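Local coordinates for protein Cwp19 (Clostridioides difficile, PDB 5OQ3) that is a cell-wall protein, probably a peptidoglycan hydrolase, possibly with N-acetylmuramoyl-L-alanine amidase activity, of which this chain is the glycoside hydrolase domain, at residues Gly65-Ser77 with Gly116-Met130. Sequence-based numbering, arbitrary orientation.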
loop_
_atom_site.group_PDB
_atom_site.type_symbol
_atom_site.label_atom_id
_atom_site.label_comp_id
_atom_site.label_asym_id
_atom_site.label_seq_id
_atom_site.Cartn_x
_atom_site.Cartn_y
_atom_site.Cartn_z
ATOM N N GLY A 65 5.585 10.082 -18.094
ATOM C CA GLY A 65 4.405 10.779 -17.594
ATOM C C GLY A 65 4.029 10.511 -16.137
ATOM O O GLY A 65 3.042 11.015 -15.661
ATOM N N ILE A 66 4.801 9.714 -15.421
ATOM C CA ILE A 66 4.534 9.509 -13.995
ATOM C C ILE A 66 4.730 10.817 -13.236
ATOM O O ILE A 66 5.734 11.515 -13.395
ATOM C CB ILE A 66 5.402 8.379 -13.424
ATOM C CG1 ILE A 66 5.137 7.055 -14.112
ATOM C CG2 ILE A 66 5.264 8.250 -11.904
ATOM C CD1 ILE A 66 3.734 6.533 -13.931
ATOM N N ASN A 67 3.724 11.153 -12.422
ATOM C CA ASN A 67 3.724 12.385 -11.643
ATOM C C ASN A 67 3.765 12.208 -10.152
ATOM O O ASN A 67 3.866 13.199 -9.415
ATOM C CB ASN A 67 2.580 13.324 -12.061
ATOM C CG ASN A 67 1.184 12.731 -11.827
ATOM O OD1 ASN A 67 0.977 11.899 -10.938
ATOM N ND2 ASN A 67 0.201 13.179 -12.660
ATOM N N THR A 68 3.796 10.960 -9.689
ATOM C CA THR A 68 3.692 10.650 -8.243
ATOM C C THR A 68 4.483 9.392 -7.952
ATOM O O THR A 68 4.259 8.377 -8.636
ATOM C CB THR A 68 2.210 10.474 -7.814
ATOM O OG1 THR A 68 1.484 11.674 -8.110
ATOM C CG2 THR A 68 2.101 10.206 -6.302
ATOM N N ALA A 69 5.341 9.440 -6.934
ATOM C CA ALA A 69 6.106 8.276 -6.494
ATOM C C ALA A 69 5.503 7.844 -5.169
ATOM O O ALA A 69 5.381 8.645 -4.252
ATOM C CB ALA A 69 7.573 8.650 -6.301
ATOM N N VAL A 70 5.169 6.596 -5.047
ATOM C CA VAL A 70 4.573 6.006 -3.819
ATOM C C VAL A 70 5.632 5.050 -3.269
ATOM O O VAL A 70 5.838 3.938 -3.810
ATOM C CB VAL A 70 3.251 5.282 -4.106
ATOM C CG1 VAL A 70 2.658 4.761 -2.793
ATOM C CG2 VAL A 70 2.241 6.223 -4.773
ATOM N N VAL A 71 6.388 5.523 -2.263
ATOM C CA VAL A 71 7.649 4.876 -1.871
ATOM C C VAL A 71 7.485 4.219 -0.508
ATOM O O VAL A 71 7.046 4.878 0.431
ATOM C CB VAL A 71 8.776 5.923 -1.840
ATOM C CG1 VAL A 71 10.086 5.256 -1.446
ATOM C CG2 VAL A 71 8.881 6.602 -3.229
ATOM N N GLN A 72 7.817 2.943 -0.406
ATOM C CA GLN A 72 7.605 2.117 0.793
ATOM C C GLN A 72 8.649 2.425 1.845
ATOM O O GLN A 72 9.743 1.904 1.817
ATOM C CB GLN A 72 7.634 0.643 0.365
ATOM C CG GLN A 72 7.119 -0.345 1.388
ATOM C CD GLN A 72 7.070 -1.739 0.843
ATOM O OE1 GLN A 72 7.889 -2.092 -0.018
ATOM N NE2 GLN A 72 6.147 -2.562 1.362
ATOM N N VAL A 73 8.268 3.306 2.778
ATOM C CA VAL A 73 9.137 3.754 3.843
ATOM C C VAL A 73 9.112 2.845 5.078
ATOM O O VAL A 73 9.986 2.939 5.921
ATOM C CB VAL A 73 8.873 5.215 4.242
ATOM C CG1 VAL A 73 9.066 6.164 3.053
ATOM C CG2 VAL A 73 7.523 5.445 4.901
ATOM N N ARG A 74 8.059 2.021 5.177
ATOM C CA ARG A 74 7.899 1.006 6.258
ATOM C C ARG A 74 7.499 -0.313 5.621
ATOM O O ARG A 74 6.325 -0.683 5.637
ATOM C CB ARG A 74 6.835 1.448 7.250
ATOM C CG ARG A 74 6.552 0.485 8.400
ATOM C CD ARG A 74 5.332 0.945 9.161
ATOM N NE ARG A 74 4.881 -0.000 10.158
ATOM C CZ ARG A 74 5.227 -0.002 11.439
ATOM N NH1 ARG A 74 6.102 0.853 11.903
ATOM N NH2 ARG A 74 4.639 -0.879 12.276
ATOM N N PRO A 75 8.490 -1.045 5.081
ATOM C CA PRO A 75 8.175 -2.343 4.518
ATOM C C PRO A 75 7.972 -3.444 5.529
ATOM O O PRO A 75 7.263 -4.409 5.221
ATOM C CB PRO A 75 9.396 -2.660 3.667
ATOM C CG PRO A 75 10.516 -1.914 4.284
ATOM C CD PRO A 75 9.864 -0.633 4.728
ATOM N N LYS A 76 8.534 -3.302 6.735
ATOM C CA LYS A 76 8.595 -4.427 7.685
ATOM C C LYS A 76 8.845 -3.918 9.109
ATOM O O LYS A 76 9.914 -4.140 9.691
ATOM C CB LYS A 76 9.663 -5.411 7.230
ATOM C CG LYS A 76 9.712 -6.696 8.014
ATOM C CD LYS A 76 10.915 -7.501 7.561
ATOM C CE LYS A 76 11.264 -8.525 8.604
ATOM N NZ LYS A 76 12.652 -8.997 8.431
ATOM N N SER A 77 7.839 -3.211 9.645
ATOM C CA SER A 77 7.912 -2.579 10.998
ATOM C C SER A 77 9.255 -1.858 11.230
ATOM O O SER A 77 9.846 -1.939 12.307
ATOM C CB SER A 77 7.675 -3.601 12.123
ATOM O OG SER A 77 7.660 -2.948 13.387
ATOM N N GLY A 116 9.144 17.891 -10.030
ATOM C CA GLY A 116 7.725 18.163 -10.126
ATOM C C GLY A 116 6.846 16.957 -9.848
ATOM O O GLY A 116 5.714 16.900 -10.335
ATOM N N MET A 117 7.373 16.003 -9.062
ATOM C CA MET A 117 6.636 14.800 -8.723
ATOM C C MET A 117 6.207 14.844 -7.264
ATOM O O MET A 117 6.952 15.317 -6.413
ATOM C CB MET A 117 7.492 13.566 -8.934
ATOM C CG MET A 117 7.996 13.427 -10.358
ATOM S SD MET A 117 9.203 12.183 -10.694
ATOM C CE MET A 117 8.203 10.719 -10.787
ATOM N N GLU A 118 4.987 14.386 -6.994
ATOM C CA GLU A 118 4.509 14.239 -5.636
ATOM C C GLU A 118 5.069 12.962 -5.019
ATOM O O GLU A 118 5.493 12.027 -5.738
ATOM C CB GLU A 118 2.976 14.225 -5.586
ATOM C CG GLU A 118 2.327 15.445 -6.213
ATOM C CD GLU A 118 1.939 16.497 -5.248
ATOM O OE1 GLU A 118 1.309 16.176 -4.232
ATOM O OE2 GLU A 118 2.162 17.682 -5.547
ATOM N N PHE A 119 5.112 12.964 -3.695
ATOM C CA PHE A 119 5.714 11.882 -2.934
ATOM C C PHE A 119 4.702 11.409 -1.901
ATOM O O PHE A 119 4.306 12.157 -0.999
ATOM C CB PHE A 119 6.977 12.373 -2.222
ATOM C CG PHE A 119 7.726 11.267 -1.542
ATOM C CD1 PHE A 119 7.350 10.823 -0.286
ATOM C CD2 PHE A 119 8.816 10.659 -2.172
ATOM C CE1 PHE A 119 8.021 9.804 0.331
ATOM C CE2 PHE A 119 9.501 9.632 -1.539
ATOM C CZ PHE A 119 9.105 9.221 -0.286
ATOM N N HIS A 120 4.274 10.169 -1.995
ATOM C CA HIS A 120 3.409 9.525 -0.996
ATOM C C HIS A 120 4.251 8.484 -0.251
ATOM O O HIS A 120 4.830 7.598 -0.845
ATOM C CB HIS A 120 2.191 8.856 -1.607
ATOM C CG HIS A 120 1.208 9.815 -2.199
ATOM N ND1 HIS A 120 -0.120 9.490 -2.375
ATOM C CD2 HIS A 120 1.340 11.098 -2.630
ATOM C CE1 HIS A 120 -0.747 10.522 -2.907
ATOM N NE2 HIS A 120 0.109 11.504 -3.082
ATOM N N ALA A 121 4.323 8.614 1.066
ATOM C CA ALA A 121 5.004 7.665 1.943
ATOM C C ALA A 121 4.105 6.474 2.205
ATOM O O ALA A 121 3.003 6.633 2.761
ATOM C CB ALA A 121 5.371 8.353 3.249
ATOM N N TRP A 122 4.575 5.286 1.800
ATOM C CA TRP A 122 3.840 4.059 1.922
ATOM C C TRP A 122 4.326 3.256 3.149
ATOM O O TRP A 122 5.520 2.988 3.303
ATOM C CB TRP A 122 3.952 3.308 0.609
ATOM C CG TRP A 122 3.715 1.845 0.521
ATOM C CD1 TRP A 122 2.972 1.046 1.368
ATOM C CD2 TRP A 122 4.149 1.000 -0.538
ATOM N NE1 TRP A 122 2.989 -0.241 0.916
ATOM C CE2 TRP A 122 3.709 -0.300 -0.237
ATOM C CE3 TRP A 122 4.918 1.195 -1.688
ATOM C CZ2 TRP A 122 3.969 -1.403 -1.072
ATOM C CZ3 TRP A 122 5.205 0.102 -2.502
ATOM C CH2 TRP A 122 4.728 -1.175 -2.186
ATOM N N PHE A 123 3.351 2.869 3.953
ATOM C CA PHE A 123 3.560 2.104 5.184
ATOM C C PHE A 123 2.787 0.782 5.141
ATOM O O PHE A 123 1.628 0.737 4.682
ATOM C CB PHE A 123 3.041 2.888 6.391
ATOM C CG PHE A 123 3.666 4.236 6.585
ATOM C CD1 PHE A 123 3.203 5.374 5.898
ATOM C CD2 PHE A 123 4.627 4.425 7.562
ATOM C CE1 PHE A 123 3.764 6.606 6.105
ATOM C CE2 PHE A 123 5.196 5.663 7.758
ATOM C CZ PHE A 123 4.745 6.773 7.050
ATOM N N ASN A 124 3.394 -0.278 5.692
ATOM C CA ASN A 124 2.686 -1.522 6.002
ATOM C C ASN A 124 2.404 -1.485 7.521
ATOM O O ASN A 124 3.341 -1.468 8.303
ATOM C CB ASN A 124 3.514 -2.722 5.567
ATOM C CG ASN A 124 2.831 -4.034 5.876
ATOM O OD1 ASN A 124 2.284 -4.221 6.976
ATOM N ND2 ASN A 124 2.916 -4.989 4.923
ATOM N N PRO A 125 1.130 -1.395 7.952
ATOM C CA PRO A 125 0.915 -1.151 9.375
ATOM C C PRO A 125 1.299 -2.326 10.303
ATOM O O PRO A 125 1.936 -2.082 11.330
ATOM C CB PRO A 125 -0.603 -0.851 9.458
ATOM C CG PRO A 125 -1.181 -1.361 8.190
ATOM C CD PRO A 125 -0.112 -1.288 7.164
ATOM N N TYR A 126 0.826 -3.547 10.007
ATOM C CA TYR A 126 0.840 -4.642 11.007
ATOM C C TYR A 126 1.960 -5.689 10.829
ATOM O O TYR A 126 2.173 -6.452 11.746
ATOM C CB TYR A 126 -0.482 -5.412 11.049
ATOM C CG TYR A 126 -1.749 -4.560 11.130
ATOM C CD1 TYR A 126 -2.027 -3.753 12.221
ATOM C CD2 TYR A 126 -2.686 -4.618 10.122
ATOM C CE1 TYR A 126 -3.192 -3.012 12.293
ATOM C CE2 TYR A 126 -3.874 -3.914 10.189
ATOM C CZ TYR A 126 -4.132 -3.117 11.292
ATOM O OH TYR A 126 -5.308 -2.424 11.320
ATOM N N ARG A 127 2.656 -5.731 9.680
ATOM C CA ARG A 127 3.676 -6.747 9.501
ATOM C C ARG A 127 4.792 -6.535 10.491
ATOM O O ARG A 127 5.246 -5.401 10.708
ATOM C CB ARG A 127 4.225 -6.650 8.071
ATOM C CG ARG A 127 5.529 -7.428 7.793
ATOM C CD ARG A 127 6.051 -7.133 6.394
ATOM N NE ARG A 127 5.195 -7.718 5.374
ATOM C CZ ARG A 127 5.107 -7.290 4.113
ATOM N NH1 ARG A 127 5.862 -6.292 3.671
ATOM N NH2 ARG A 127 4.273 -7.896 3.269
ATOM N N ILE A 128 5.300 -7.642 11.025
ATOM C CA ILE A 128 6.537 -7.641 11.827
ATOM C C ILE A 128 7.608 -8.516 11.165
ATOM O O ILE A 128 8.669 -8.026 10.901
ATOM C CB ILE A 128 6.337 -8.082 13.303
ATOM C CG1 ILE A 128 5.260 -7.250 14.005
ATOM C CG2 ILE A 128 7.670 -7.990 14.042
ATOM C CD1 ILE A 128 4.791 -7.848 15.304
ATOM N N THR A 129 7.327 -9.793 10.925
ATOM C CA THR A 129 8.334 -10.690 10.360
ATOM C C THR A 129 7.924 -11.287 9.041
ATOM O O THR A 129 6.746 -11.289 8.702
ATOM C CB THR A 129 8.643 -11.867 11.309
ATOM O OG1 THR A 129 7.474 -12.665 11.479
ATOM C CG2 THR A 129 9.140 -11.380 12.642
ATOM N N MET A 130 8.918 -11.853 8.350
ATOM C CA MET A 130 8.718 -12.716 7.197
ATOM C C MET A 130 8.791 -14.164 7.658
ATOM O O MET A 130 9.118 -14.454 8.813
ATOM C CB MET A 130 9.779 -12.483 6.113
ATOM C CG MET A 130 10.008 -11.048 5.717
ATOM S SD MET A 130 8.491 -10.153 5.442
ATOM C CE MET A 130 8.941 -9.081 4.115
HETATM O O HOH W 1 3.060 16.321 -9.751
HETATM O O HOH W 2 5.044 -5.683 0.590
HETATM O O HOH W 3 10.474 -5.742 11.777
HETATM O O HOH W 4 5.237 -3.343 8.894
#
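Both Q72 and W122 carry CG anti to the backbone N (chi1 -166° and 159°), and the extended Q72 chain lies flat along one face of the indole. Q72 CB sits over the six-membered ring, 3.4 Å from W122 CE3, and the amide plane stacks 17° from the ring plane, with Q72 NE2 3.5 Å from W122 CZ2. The polar ends are held elsewhere: Q72 OE1 by S33 OG, W122 NE1 by D190 OD1. Further back on this face T68 CG2 covers the H120 ring, whose ND1 bonds Y286. On the reverse face V71 CG2 meets F119 CE2 at 3.5 Å, and F119 packs on helix 104-114. Backbone N-H groups alternate between the two parallel strands from N67 to W122, with H120 N 2.9 Å from A69 O. A beta bulge then shifts the register: W122 O takes V73 N and, weakly, R74 N. V73 CG2, lying between its own backbone N and carbonyl carbon, covers one face of F123. Beyond the bulge R74 reaches the following loop, where R74 NE gives a bond of 2.8 Å to N124 O and R74 NH2 one of 3.1 Å to P125 O. R127 answers from the loop after strand 118-123, its NH1 meeting P75 O at 2.8 Å, nearly in the guanidinium plane, while N124 ND2 lies over one guanidinium face and N124 OD1 accepts R127 N in an Asx motif. K76 runs past I128 O, with K76 CG 3.3 Å from it, to salt bridges with E90 and E133. These are the adjacent second and third strands of a TIM barrel, their C-terminal loops tied together.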